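Local coordinates for protein Ral guanine nucleotide dissociation stimulator-like 2 (Mus musculus, PDB 4JGW) that probably acts as a guanine nucleotide exchange factor for a small G protein and is a putative effector of Ras and/or Rap, at residues Trp17-Asp22 and Phe26-Arg31; Leu59-Leu64 and Ala97-Ala102; Leu212-Leu217 and Phe307-Ala312. All coordinates share one frame; numbering follows the deposited sequence.

Contact 1: Trp17-Asp22 and Phe26-Arg31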
ATOM      1  N   TRP A  17     -25.626  17.519 -13.655  1.00 52.34           N
ATOM      2  CA  TRP A  17     -26.327  16.705 -14.651  1.00 51.80           C
ATOM      3  C   TRP A  17     -25.408  15.679 -15.319  1.00 51.60           C
ATOM      4  O   TRP A  17     -24.181  15.787 -15.242  1.00 51.58           O
ATOM      5  CB  TRP A  17     -27.019  17.589 -15.699  1.00 51.69           C
ATOM      6  CG  TRP A  17     -26.091  18.296 -16.646  1.00 51.06           C
ATOM      7  CD1 TRP A  17     -25.662  17.844 -17.862  1.00 50.66           C
ATOM      8  CD2 TRP A  17     -25.489  19.584 -16.464  1.00 50.53           C
ATOM      9  NE1 TRP A  17     -24.826  18.764 -18.444  1.00 50.36           N
ATOM     10  CE2 TRP A  17     -24.703  19.843 -17.609  1.00 50.36           C
ATOM     11  CE3 TRP A  17     -25.535  20.545 -15.444  1.00 50.30           C
ATOM     12  CZ2 TRP A  17     -23.968  21.026 -17.765  1.00 50.36           C
ATOM     13  CZ3 TRP A  17     -24.802  21.719 -15.597  1.00 50.26           C
ATOM     14  CH2 TRP A  17     -24.029  21.947 -16.751  1.00 50.33           C
ATOM     15  N   ASP A  18     -26.013  14.686 -15.968  1.00 51.26           N
ATOM     16  CA  ASP A  18     -25.263  13.631 -16.646  1.00 50.94           C
ATOM     17  C   ASP A  18     -25.316  13.768 -18.163  1.00 50.75           C
ATOM     18  O   ASP A  18     -26.337  14.167 -18.728  1.00 50.70           O
ATOM     19  CB  ASP A  18     -25.766  12.248 -16.222  1.00 50.94           C
ATOM     20  CG  ASP A  18     -25.374  11.888 -14.794  1.00 51.02           C
ATOM     21  OD1 ASP A  18     -24.523  12.583 -14.197  1.00 50.88           O
ATOM     22  OD2 ASP A  18     -25.918  10.895 -14.267  1.00 51.18           O
ATOM     23  N   GLU A  19     -24.200  13.437 -18.810  1.00 50.47           N
ATOM     24  CA  GLU A  19     -24.080  13.484 -20.265  1.00 50.21           C
ATOM     25  C   GLU A  19     -23.536  12.165 -20.804  1.00 50.06           C
ATOM     26  O   GLU A  19     -22.663  11.546 -20.188  1.00 50.00           O
ATOM     27  CB  GLU A  19     -23.172  14.638 -20.699  1.00 50.17           C
ATOM     28  CG  GLU A  19     -23.765  16.027 -20.473  1.00 50.19           C
ATOM     29  CD  GLU A  19     -22.860  17.152 -20.951  1.00 49.92           C
ATOM     30  OE1 GLU A  19     -21.914  16.889 -21.724  1.00 50.24           O
ATOM     31  OE2 GLU A  19     -23.101  18.311 -20.556  1.00 49.84           O
ATOM     32  N   GLU A  20     -24.057  11.744 -21.954  1.00 49.85           N
ATOM     33  CA  GLU A  20     -23.640  10.496 -22.590  1.00 49.69           C
ATOM     34  C   GLU A  20     -22.762  10.758 -23.810  1.00 49.42           C
ATOM     35  O   GLU A  20     -23.012  11.687 -24.577  1.00 49.50           O
ATOM     36  CB  GLU A  20     -24.858   9.656 -22.997  1.00 49.79           C
ATOM     37  CG  GLU A  20     -25.811   9.284 -21.853  1.00 50.30           C
ATOM     38  CD  GLU A  20     -25.221   8.284 -20.864  1.00 51.14           C
ATOM     39  OE1 GLU A  20     -24.315   7.508 -21.245  1.00 51.45           O
ATOM     40  OE2 GLU A  20     -25.675   8.271 -19.699  1.00 51.35           O
ATOM     41  N   GLU A  21     -21.727   9.938 -23.970  1.00 49.04           N
ATOM     42  CA  GLU A  21     -20.868   9.976 -25.155  1.00 48.72           C
ATOM     43  C   GLU A  21     -20.732   8.579 -25.757  1.00 48.30           C
ATOM     44  O   GLU A  21     -21.196   7.601 -25.167  1.00 48.30           O
ATOM     45  CB  GLU A  21     -19.494  10.570 -24.825  1.00 48.81           C
ATOM     46  CG  GLU A  21     -19.494  12.091 -24.696  1.00 49.30           C
ATOM     47  CD  GLU A  21     -18.099  12.705 -24.652  1.00 50.35           C
ATOM     48  OE1 GLU A  21     -17.093  11.964 -24.738  1.00 50.67           O
ATOM     49  OE2 GLU A  21     -18.012  13.946 -24.532  1.00 50.69           O
ATOM     50  N   ASP A  22     -20.093   8.498 -26.925  1.00 47.87           N
ATOM     51  CA  ASP A  22     -19.954   7.250 -27.692  1.00 47.43           C
ATOM     52  C   ASP A  22     -20.065   5.986 -26.832  1.00 46.97           C
ATOM     53  O   ASP A  22     -21.025   5.220 -26.968  1.00 47.13           O
ATOM     54  CB  ASP A  22     -18.647   7.257 -28.503  1.00 47.51           C
ATOM     55  CG  ASP A  22     -18.508   6.047 -29.424  1.00 47.81           C
ATOM     56  OD1 ASP A  22     -19.536   5.514 -29.901  1.00 47.92           O
ATOM     57  OD2 ASP A  22     -17.358   5.634 -29.681  1.00 48.18           O
ATOM     58  N   PHE A  26     -20.603  10.684 -18.444  1.00 41.16           N
ATOM     59  CA  PHE A  26     -19.941  11.760 -17.716  1.00 40.68           C
ATOM     60  C   PHE A  26     -20.915  12.462 -16.776  1.00 40.62           C
ATOM     61  O   PHE A  26     -22.123  12.472 -17.014  1.00 40.62           O
ATOM     62  CB  PHE A  26     -19.350  12.782 -18.695  1.00 40.53           C
ATOM     63  CG  PHE A  26     -18.247  12.236 -19.561  1.00 40.09           C
ATOM     64  CD1 PHE A  26     -18.536  11.604 -20.765  1.00 39.77           C
ATOM     65  CD2 PHE A  26     -16.917  12.367 -19.178  1.00 39.78           C
ATOM     66  CE1 PHE A  26     -17.517  11.100 -21.568  1.00 39.82           C
ATOM     67  CE2 PHE A  26     -15.891  11.868 -19.973  1.00 39.51           C
ATOM     68  CZ  PHE A  26     -16.192  11.234 -21.170  1.00 39.83           C
ATOM     69  N   THR A  27     -20.377  13.042 -15.705  1.00 40.43           N
ATOM     70  CA  THR A  27     -21.147  13.912 -14.826  1.00 40.30           C
ATOM     71  C   THR A  27     -20.547  15.315 -14.849  1.00 40.27           C
ATOM     72  O   THR A  27     -19.379  15.512 -14.498  1.00 40.20           O
ATOM     73  CB  THR A  27     -21.203  13.373 -13.378  1.00 40.23           C
ATOM     74  OG1 THR A  27     -21.829  12.085 -13.373  1.00 40.48           O
ATOM     75  CG2 THR A  27     -22.003  14.305 -12.479  1.00 40.07           C
ATOM     76  N   VAL A  28     -21.351  16.279 -15.284  1.00 40.26           N
ATOM     77  CA  VAL A  28     -20.944  17.679 -15.274  1.00 40.29           C
ATOM     78  C   VAL A  28     -21.463  18.347 -14.005  1.00 40.36           C
ATOM     79  O   VAL A  28     -22.632  18.193 -13.642  1.00 40.46           O
ATOM     80  CB  VAL A  28     -21.436  18.449 -16.529  1.00 40.28           C
ATOM     81  CG1 VAL A  28     -20.825  19.848 -16.577  1.00 40.15           C
ATOM     82  CG2 VAL A  28     -21.088  17.688 -17.799  1.00 40.02           C
ATOM     83  N   THR A  29     -20.574  19.069 -13.330  1.00 40.36           N
ATOM     84  CA  THR A  29     -20.929  19.848 -12.155  1.00 40.49           C
ATOM     85  C   THR A  29     -20.536  21.298 -12.401  1.00 40.70           C
ATOM     86  O   THR A  29     -19.424  21.574 -12.846  1.00 40.80           O
ATOM     87  CB  THR A  29     -20.219  19.316 -10.890  1.00 40.47           C
ATOM     88  OG1 THR A  29     -20.440  17.905 -10.775  1.00 40.39           O
ATOM     89  CG2 THR A  29     -20.739  20.008  -9.636  1.00 40.41           C
ATOM     90  N   SER A  30     -21.457  22.216 -12.127  1.00 40.85           N
ATOM     91  CA  SER A  30     -21.194  23.641 -12.286  1.00 41.04           C
ATOM     92  C   SER A  30     -21.531  24.384 -11.000  1.00 41.24           C
ATOM     93  O   SER A  30     -22.691  24.437 -10.585  1.00 41.16           O
ATOM     94  CB  SER A  30     -21.986  24.210 -13.466  1.00 41.01           C
ATOM     95  OG  SER A  30     -21.475  25.469 -13.861  1.00 40.89           O
ATOM     96  N   ARG A  31     -20.502  24.946 -10.370  1.00 41.46           N
ATOM     97  CA  ARG A  31     -20.653  25.630  -9.090  1.00 41.83           C
ATOM     98  C   ARG A  31     -20.413  27.129  -9.247  1.00 41.87           C
ATOM     99  O   ARG A  31     -19.316  27.557  -9.619  1.00 41.83           O
ATOM    100  CB  ARG A  31     -19.697  25.041  -8.044  1.00 41.90           C
ATOM    101  CG  ARG A  31     -19.750  23.520  -7.918  1.00 42.52           C
ATOM    102  CD  ARG A  31     -18.534  22.980  -7.170  1.00 43.37           C
ATOM    103  NE  ARG A  31     -18.158  21.641  -7.629  1.00 44.33           N
ATOM    104  CZ  ARG A  31     -17.386  21.392  -8.685  1.00 44.65           C
ATOM    105  NH1 ARG A  31     -16.893  22.391  -9.412  1.00 44.56           N
ATOM    106  NH2 ARG A  31     -17.103  20.138  -9.022  1.00 44.26           N
TER
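Trp17 and Glu19 pair with Val28 and Phe26 in the beta hairpin of strands 11-21 and 24-33, which at the edge of a sheet combines backbone and side-chain bonds. The backbone supplies two hydrogen-bonded pairs, Trp17 with Val28 and Glu19 with Phe26, each closed by two N-H...O=C bonds; Phe26 N to Glu19 O measures 2.8 Å. Between them lies the non-hydrogen-bonded pair Asp18 and Thr27, whose side chains run side by side; Thr27 OG1 donates to Asp18 OD1 over 2.9 Å, from above the carboxylate plane.

Apolar packing falls on the face bearing Trp17, Glu19, Phe26 and Val28. The Trp17 indole lies back over Val28, its CG set between backbone N and carbonyl carbon (chi1 71°), with Val28 CB above one ring face and Trp17 CZ2 3.6 Å from Val28 CG1. Trp17 NE1 donates in the ring plane to the anti lone pair of Glu19 OE2, 2.8 Å away.

Charge gathers around Phe26: Glu21 passes obliquely beside its ring, while Glu19 and Glu21 both form salt bridges with Arg49, itself in a cation-pi contact with Phe26. Glu19 is thus shared between indole N-H and guanidinium, which would probably stabilise its negative charge.

Contact 2: Leu59-Leu64 and Ala97-Ala102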
ATOM      1  N   LEU A  59     -12.164   5.090 -22.063  1.00 32.63           N
ATOM      2  CA  LEU A  59     -11.272   5.519 -20.988  1.00 32.29           C
ATOM      3  C   LEU A  59     -10.002   6.144 -21.561  1.00 32.06           C
ATOM      4  O   LEU A  59      -9.525   7.160 -21.057  1.00 31.91           O
ATOM      5  CB  LEU A  59     -10.916   4.351 -20.057  1.00 32.13           C
ATOM      6  CG  LEU A  59     -12.017   3.616 -19.279  1.00 32.20           C
ATOM      7  CD1 LEU A  59     -11.405   2.632 -18.291  1.00 32.25           C
ATOM      8  CD2 LEU A  59     -12.960   4.564 -18.555  1.00 31.92           C
ATOM      9  N   VAL A  60      -9.479   5.534 -22.625  1.00 31.87           N
ATOM     10  CA  VAL A  60      -8.264   6.004 -23.289  1.00 31.75           C
ATOM     11  C   VAL A  60      -8.488   7.323 -24.041  1.00 31.77           C
ATOM     12  O   VAL A  60      -7.602   8.181 -24.064  1.00 31.64           O
ATOM     13  CB  VAL A  60      -7.665   4.912 -24.219  1.00 31.83           C
ATOM     14  CG1 VAL A  60      -6.521   5.464 -25.073  1.00 31.44           C
ATOM     15  CG2 VAL A  60      -7.180   3.723 -23.392  1.00 31.92           C
ATOM     16  N   ARG A  61      -9.670   7.479 -24.644  1.00 31.75           N
ATOM     17  CA  ARG A  61     -10.049   8.738 -25.299  1.00 31.82           C
ATOM     18  C   ARG A  61     -10.069   9.885 -24.291  1.00 31.48           C
ATOM     19  O   ARG A  61      -9.537  10.964 -24.556  1.00 31.48           O
ATOM     20  CB  ARG A  61     -11.412   8.626 -25.997  1.00 31.99           C
ATOM     21  CG  ARG A  61     -11.396   7.845 -27.305  1.00 32.71           C
ATOM     22  CD  ARG A  61     -12.666   8.083 -28.131  1.00 34.34           C
ATOM     23  NE  ARG A  61     -13.858   7.482 -27.530  1.00 35.29           N
ATOM     24  CZ  ARG A  61     -14.271   6.233 -27.741  1.00 35.90           C
ATOM     25  NH1 ARG A  61     -13.594   5.421 -28.544  1.00 36.22           N
ATOM     26  NH2 ARG A  61     -15.368   5.789 -27.143  1.00 36.40           N
ATOM     27  N   HIS A  62     -10.679   9.630 -23.135  1.00 31.21           N
ATOM     28  CA  HIS A  62     -10.728  10.584 -22.029  1.00 31.00           C
ATOM     29  C   HIS A  62      -9.327  10.821 -21.447  1.00 30.91           C
ATOM     30  O   HIS A  62      -8.985  11.946 -21.078  1.00 30.78           O
ATOM     31  CB  HIS A  62     -11.699  10.076 -20.956  1.00 30.97           C
ATOM     32  CG  HIS A  62     -11.981  11.059 -19.860  1.00 30.99           C
ATOM     33  ND1 HIS A  62     -12.522  12.306 -20.091  1.00 30.87           N
ATOM     34  CD2 HIS A  62     -11.829  10.959 -18.518  1.00 30.88           C
ATOM     35  CE1 HIS A  62     -12.672  12.939 -18.942  1.00 30.70           C
ATOM     36  NE2 HIS A  62     -12.262  12.143 -17.970  1.00 30.77           N
ATOM     37  N   LEU A  63      -8.519   9.761 -21.397  1.00 30.73           N
ATOM     38  CA  LEU A  63      -7.132   9.833 -20.919  1.00 30.69           C
ATOM     39  C   LEU A  63      -6.304  10.832 -21.731  1.00 30.63           C
ATOM     40  O   LEU A  63      -5.536  11.617 -21.170  1.00 30.56           O
ATOM     41  CB  LEU A  63      -6.468   8.454 -21.004  1.00 30.50           C
ATOM     42  CG  LEU A  63      -5.490   7.917 -19.947  1.00 30.93           C
ATOM     43  CD1 LEU A  63      -4.486   6.971 -20.611  1.00 30.36           C
ATOM     44  CD2 LEU A  63      -4.759   8.996 -19.159  1.00 29.84           C
ATOM     45  N   LEU A  64      -6.476  10.797 -23.051  1.00 30.55           N
ATOM     46  CA  LEU A  64      -5.644  11.578 -23.963  1.00 30.62           C
ATOM     47  C   LEU A  64      -6.279  12.908 -24.382  1.00 30.51           C
ATOM     48  O   LEU A  64      -5.766  13.601 -25.264  1.00 30.52           O
ATOM     49  CB  LEU A  64      -5.248  10.737 -25.188  1.00 30.68           C
ATOM     50  CG  LEU A  64      -4.520   9.405 -24.950  1.00 30.93           C
ATOM     51  CD1 LEU A  64      -4.079   8.801 -26.270  1.00 31.02           C
ATOM     52  CD2 LEU A  64      -3.322   9.554 -24.016  1.00 31.39           C
ATOM     53  N   ALA A  97      -1.450   3.647 -28.136  1.00 39.26           N
ATOM     54  CA  ALA A  97      -0.850   3.601 -29.471  1.00 39.65           C
ATOM     55  C   ALA A  97      -1.911   3.494 -30.567  1.00 39.89           C
ATOM     56  O   ALA A  97      -1.743   4.057 -31.645  1.00 39.97           O
ATOM     57  CB  ALA A  97       0.141   2.452 -29.572  1.00 39.63           C
ATOM     58  N   ASP A  98      -2.998   2.777 -30.279  1.00 40.27           N
ATOM     59  CA  ASP A  98      -4.152   2.702 -31.179  1.00 40.63           C
ATOM     60  C   ASP A  98      -4.758   4.081 -31.422  1.00 40.83           C
ATOM     61  O   ASP A  98      -4.955   4.485 -32.570  1.00 40.94           O
ATOM     62  CB  ASP A  98      -5.227   1.769 -30.612  1.00 40.63           C
ATOM     63  CG  ASP A  98      -4.942   0.303 -30.882  1.00 40.85           C
ATOM     64  OD1 ASP A  98      -3.923  -0.008 -31.534  1.00 40.76           O
ATOM     65  OD2 ASP A  98      -5.749  -0.542 -30.437  1.00 40.92           O
ATOM     66  N   ARG A  99      -5.043   4.791 -30.330  1.00 41.03           N
ATOM     67  CA  ARG A  99      -5.672   6.111 -30.377  1.00 41.26           C
ATOM     68  C   ARG A  99      -4.832   7.130 -31.145  1.00 41.41           C
ATOM     69  O   ARG A  99      -5.371   7.948 -31.894  1.00 41.41           O
ATOM     70  CB  ARG A  99      -5.992   6.602 -28.957  1.00 41.27           C
ATOM     71  CG  ARG A  99      -6.596   8.006 -28.857  1.00 41.47           C
ATOM     72  CD  ARG A  99      -7.962   8.115 -29.523  1.00 41.80           C
ATOM     73  NE  ARG A  99      -8.452   9.493 -29.513  1.00 42.54           N
ATOM     74  CZ  ARG A  99      -9.531   9.921 -30.163  1.00 42.78           C
ATOM     75  NH1 ARG A  99     -10.261   9.085 -30.894  1.00 42.49           N
ATOM     76  NH2 ARG A  99      -9.884  11.197 -30.080  1.00 42.99           N
ATOM     77  N   LEU A 100      -3.514   7.066 -30.966  1.00 41.66           N
ATOM     78  CA  LEU A 100      -2.591   7.950 -31.677  1.00 41.98           C
ATOM     79  C   LEU A 100      -2.537   7.641 -33.174  1.00 42.34           C
ATOM     80  O   LEU A 100      -2.444   8.555 -33.996  1.00 42.33           O
ATOM     81  CB  LEU A 100      -1.186   7.880 -31.064  1.00 41.84           C
ATOM     82  CG  LEU A 100      -0.964   8.453 -29.658  1.00 41.73           C
ATOM     83  CD1 LEU A 100       0.398   8.034 -29.120  1.00 41.44           C
ATOM     84  CD2 LEU A 100      -1.109   9.974 -29.632  1.00 41.52           C
ATOM     85  N   GLU A 101      -2.601   6.354 -33.513  1.00 42.78           N
ATOM     86  CA  GLU A 101      -2.573   5.898 -34.906  1.00 43.30           C
ATOM     87  C   GLU A 101      -3.828   6.294 -35.681  1.00 43.56           C
ATOM     88  O   GLU A 101      -3.745   6.661 -36.854  1.00 43.63           O
ATOM     89  CB  GLU A 101      -2.375   4.382 -34.975  1.00 43.23           C
ATOM     90  CG  GLU A 101      -0.940   3.931 -34.752  1.00 43.57           C
ATOM     91  CD  GLU A 101      -0.824   2.443 -34.463  1.00 43.96           C
ATOM     92  OE1 GLU A 101      -1.814   1.704 -34.653  1.00 44.12           O
ATOM     93  OE2 GLU A 101       0.269   2.011 -34.044  1.00 43.96           O
ATOM     94  N   ALA A 102      -4.982   6.222 -35.022  1.00 44.00           N
ATOM     95  CA  ALA A 102      -6.254   6.623 -35.628  1.00 44.48           C
ATOM     96  C   ALA A 102      -6.378   8.147 -35.721  1.00 44.83           C
ATOM     97  O   ALA A 102      -7.427   8.675 -36.108  1.00 45.01           O
ATOM     98  CB  ALA A 102      -7.420   6.040 -34.843  1.00 44.40           C
TER
HETATM   99  O   HOH W   1      -8.527  11.508 -27.161  1.00 54.81           O
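Arg99, on helix 89-101, lays its long side chain against Val60 and Arg61 of helix 56-63 and Leu64 just past its end, a helix-helix contact within the RasGEF N-terminal motif. It illustrates how one arginine can serve as both hydrocarbon and polar group. The Arg99 chain bends at chi2 (64°) and is extended from there to the guanidinium.

The stem does the apolar work. Arg99 CG lies 3.7 Å from Leu64 CD1, and Arg99 CB is 4.1 Å from Val60 CG1; both aliphatic side chains run antiparallel alongside the Arg99 stem. Val60 and Leu64 are buried. Val60 also packs on Leu92 and Leu95 of helix 89-101, and Leu64 on Val96 of the same helix, while Leu64 reaches Thr114 and Ala118 of helix 108-128.

Farther out, the Arg61 chain lies roughly perpendicular to that of Arg99. Its CG sits over one face of the Arg99 guanidinium, toward the rim, and its CD lies 3.8 Å from Arg99 NH1. A bend at chi3 (-70°) turns the Arg61 head away, so methylenes rather than a second cation meet the flat group: Arg61 NE stays 5.2 Å from Arg99 NH1, and the two guanidinium planes are 68° apart. A water joins the helices, donating to Arg61 O at 2.8 Å and accepting a weak hydrogen bond from Arg99 NE at 3.1 Å.

Contact 3: Leu212-Leu217 and Phe307-Ala312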
ATOM      1  N   LEU A 212      13.411  -0.134  10.881  1.00 30.77           N
ATOM      2  CA  LEU A 212      14.271  -0.060   9.696  1.00 31.04           C
ATOM      3  C   LEU A 212      13.870  -1.097   8.646  1.00 31.04           C
ATOM      4  O   LEU A 212      13.787  -0.784   7.460  1.00 31.11           O
ATOM      5  CB  LEU A 212      15.743  -0.238  10.079  1.00 31.15           C
ATOM      6  CG  LEU A 212      16.804   0.095   9.024  1.00 31.72           C
ATOM      7  CD1 LEU A 212      16.968   1.604   8.854  1.00 32.03           C
ATOM      8  CD2 LEU A 212      18.132  -0.541   9.392  1.00 32.38           C
ATOM      9  N   LEU A 213      13.622  -2.326   9.093  1.00 31.10           N
ATOM     10  CA  LEU A 213      13.197  -3.404   8.204  1.00 31.13           C
ATOM     11  C   LEU A 213      11.780  -3.172   7.671  1.00 31.13           C
ATOM     12  O   LEU A 213      11.527  -3.357   6.478  1.00 31.10           O
ATOM     13  CB  LEU A 213      13.292  -4.762   8.909  1.00 31.20           C
ATOM     14  CG  LEU A 213      14.680  -5.296   9.287  1.00 31.33           C
ATOM     15  CD1 LEU A 213      14.560  -6.382  10.343  1.00 31.43           C
ATOM     16  CD2 LEU A 213      15.446  -5.811   8.070  1.00 31.11           C
ATOM     17  N   ASP A 214      10.872  -2.763   8.557  1.00 31.06           N
ATOM     18  CA  ASP A 214       9.488  -2.467   8.185  1.00 31.21           C
ATOM     19  C   ASP A 214       9.381  -1.286   7.222  1.00 31.33           C
ATOM     20  O   ASP A 214       8.594  -1.329   6.271  1.00 31.22           O
ATOM     21  CB  ASP A 214       8.632  -2.190   9.426  1.00 31.07           C
ATOM     22  CG  ASP A 214       8.392  -3.429  10.268  1.00 30.89           C
ATOM     23  OD1 ASP A 214       8.340  -4.549   9.713  1.00 30.72           O
ATOM     24  OD2 ASP A 214       8.248  -3.275  11.498  1.00 30.83           O
ATOM     25  N   ALA A 215      10.173  -0.242   7.476  1.00 31.55           N
ATOM     26  CA  ALA A 215      10.136   0.986   6.678  1.00 31.91           C
ATOM     27  C   ALA A 215      10.543   0.759   5.227  1.00 32.12           C
ATOM     28  O   ALA A 215       9.837   1.195   4.315  1.00 32.18           O
ATOM     29  CB  ALA A 215      11.000   2.081   7.312  1.00 31.83           C
ATOM     30  N   GLU A 216      11.667   0.073   5.013  1.00 32.46           N
ATOM     31  CA  GLU A 216      12.162  -0.157   3.653  1.00 32.91           C
ATOM     32  C   GLU A 216      11.230  -1.050   2.833  1.00 32.88           C
ATOM     33  O   GLU A 216      11.104  -0.865   1.622  1.00 32.86           O
ATOM     34  CB  GLU A 216      13.619  -0.656   3.631  1.00 33.15           C
ATOM     35  CG  GLU A 216      13.870  -2.045   4.204  1.00 34.22           C
ATOM     36  CD  GLU A 216      15.310  -2.525   4.010  1.00 36.04           C
ATOM     37  OE1 GLU A 216      16.103  -1.826   3.336  1.00 36.51           O
ATOM     38  OE2 GLU A 216      15.648  -3.610   4.535  1.00 36.13           O
ATOM     39  N   LEU A 217      10.569  -1.996   3.501  1.00 32.83           N
ATOM     40  CA  LEU A 217       9.535  -2.812   2.864  1.00 32.79           C
ATOM     41  C   LEU A 217       8.307  -1.976   2.508  1.00 32.57           C
ATOM     42  O   LEU A 217       7.726  -2.144   1.434  1.00 32.48           O
ATOM     43  CB  LEU A 217       9.133  -3.992   3.755  1.00 32.77           C
ATOM     44  CG  LEU A 217      10.132  -5.147   3.876  1.00 33.29           C
ATOM     45  CD1 LEU A 217       9.748  -6.041   5.030  1.00 33.01           C
ATOM     46  CD2 LEU A 217      10.239  -5.954   2.585  1.00 33.27           C
ATOM     47  N   PHE A 307       3.425   1.280  13.564  1.00 30.26           N
ATOM     48  CA  PHE A 307       2.212   0.577  13.976  1.00 30.22           C
ATOM     49  C   PHE A 307       2.133  -0.839  13.411  1.00 30.00           C
ATOM     50  O   PHE A 307       1.345  -1.655  13.888  1.00 30.06           O
ATOM     51  CB  PHE A 307       0.964   1.395  13.626  1.00 30.13           C
ATOM     52  CG  PHE A 307       0.917   2.738  14.305  1.00 30.25           C
ATOM     53  CD1 PHE A 307       1.307   3.890  13.624  1.00 30.46           C
ATOM     54  CD2 PHE A 307       0.499   2.850  15.627  1.00 30.40           C
ATOM     55  CE1 PHE A 307       1.274   5.137  14.252  1.00 30.40           C
ATOM     56  CE2 PHE A 307       0.460   4.093  16.263  1.00 30.64           C
ATOM     57  CZ  PHE A 307       0.850   5.238  15.572  1.00 30.24           C
ATOM     58  N   SER A 308       2.955  -1.124  12.401  1.00 29.84           N
ATOM     59  CA  SER A 308       3.070  -2.472  11.856  1.00 29.77           C
ATOM     60  C   SER A 308       3.643  -3.446  12.893  1.00 29.79           C
ATOM     61  O   SER A 308       3.065  -4.509  13.137  1.00 29.74           O
ATOM     62  CB  SER A 308       3.930  -2.474  10.591  1.00 29.75           C
ATOM     63  OG  SER A 308       3.983  -3.770  10.023  1.00 29.69           O
ATOM     64  N   SER A 309       4.769  -3.080  13.504  1.00 29.71           N
ATOM     65  CA  SER A 309       5.387  -3.931  14.523  1.00 29.80           C
ATOM     66  C   SER A 309       4.689  -3.851  15.881  1.00 29.92           C
ATOM     67  O   SER A 309       4.733  -4.811  16.653  1.00 29.92           O
ATOM     68  CB  SER A 309       6.886  -3.664  14.648  1.00 29.71           C
ATOM     69  OG  SER A 309       7.599  -4.447  13.707  1.00 29.35           O
ATOM     70  N   VAL A 310       4.042  -2.720  16.167  1.00 29.99           N
ATOM     71  CA  VAL A 310       3.169  -2.617  17.343  1.00 30.21           C
ATOM     72  C   VAL A 310       2.109  -3.711  17.284  1.00 30.38           C
ATOM     73  O   VAL A 310       1.917  -4.445  18.253  1.00 30.36           O
ATOM     74  CB  VAL A 310       2.488  -1.227  17.473  1.00 30.10           C
ATOM     75  CG1 VAL A 310       1.369  -1.259  18.514  1.00 30.21           C
ATOM     76  CG2 VAL A 310       3.501  -0.181  17.854  1.00 30.07           C
ATOM     77  N   TYR A 311       1.445  -3.825  16.134  1.00 30.68           N
ATOM     78  CA  TYR A 311       0.410  -4.835  15.948  1.00 31.08           C
ATOM     79  C   TYR A 311       0.977  -6.247  15.897  1.00 30.97           C
ATOM     80  O   TYR A 311       0.347  -7.179  16.389  1.00 30.99           O
ATOM     81  CB  TYR A 311      -0.438  -4.558  14.703  1.00 31.23           C
ATOM     82  CG  TYR A 311      -1.672  -5.434  14.631  1.00 32.63           C
ATOM     83  CD1 TYR A 311      -2.727  -5.262  15.527  1.00 33.97           C
ATOM     84  CD2 TYR A 311      -1.779  -6.444  13.682  1.00 33.83           C
ATOM     85  CE1 TYR A 311      -3.862  -6.069  15.469  1.00 34.82           C
ATOM     86  CE2 TYR A 311      -2.909  -7.257  13.615  1.00 34.75           C
ATOM     87  CZ  TYR A 311      -3.944  -7.062  14.510  1.00 35.04           C
ATOM     88  OH  TYR A 311      -5.061  -7.862  14.447  1.00 36.08           O
ATOM     89  N   ALA A 312       2.161  -6.397  15.305  1.00 31.05           N
ATOM     90  CA  ALA A 312       2.830  -7.693  15.237  1.00 31.09           C
ATOM     91  C   ALA A 312       3.078  -8.250  16.635  1.00 31.26           C
ATOM     92  O   ALA A 312       2.783  -9.413  16.905  1.00 31.19           O
ATOM     93  CB  ALA A 312       4.133  -7.585  14.462  1.00 31.00           C
TER
HETATM   94  O   HOH W   2       5.951  -5.716  11.050  1.00 33.67           O
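Asp214 and Ser309 meet between helices 203-219 and 307-318 of the helical RasGEF (CDC25-homology) domain, an instance of the principle that a buried carboxylate can join two helices through a few directed bonds. The close part is a single direct link: Ser309 OG donates to the syn lone pair of Asp214 OD2 at 2.6 Å. The bond from CA to CB of Asp214 points toward helix 307-318. The same OD2 accepts a hydrogen bond from Asn306 ND2, and Asn306 OD1 in turn receives Ser309 N. Two donors therefore grip OD2, which would probably favour the charged carboxylate; Asn306 binds both partners of the link.

The looser part lies at Ser308. Asp214 CG is 4.4 Å from Ser308 OG; although Asp214 CA and Ser308 CA, 7.4 Å apart, are the nearest CA pair, their side chains do not meet directly. Here a water mediates instead of side-chain packing, yet all three residues are buried. Gln252 of helix 244-264 also touches Asp214, and Cys301 of helix 284-303 packs on Ser309. The water donates to Asp214 OD1 at 3.0 Å and is hydrogen-bonded to Ser308 OG, also at 3.0 Å.

How the contacts relate
Contacts 1 and 2 adjoin, their centres 21 Å apart, and touch where Phe26 meets His62 and where Asp22 reaches Arg61 in a weak, long ion pair; the hairpin thus lies against helix 56-63 of the N-terminal motif. Contact 3 belongs to the separate RasGEF domain, its centre about 44 Å from that of contact 1 and 42 Å from that of contact 2. Place and chemistry vary together. Contact 1, partly buried, combines regular backbone pairing with exposed acidic side chains. Contact 2 is also partly buried, but relies on side-chain hydrocarbon, with one water at its polar end. Contact 3, nearest the chain's centre and wholly buried, has the smallest interface and depends on polar bonds.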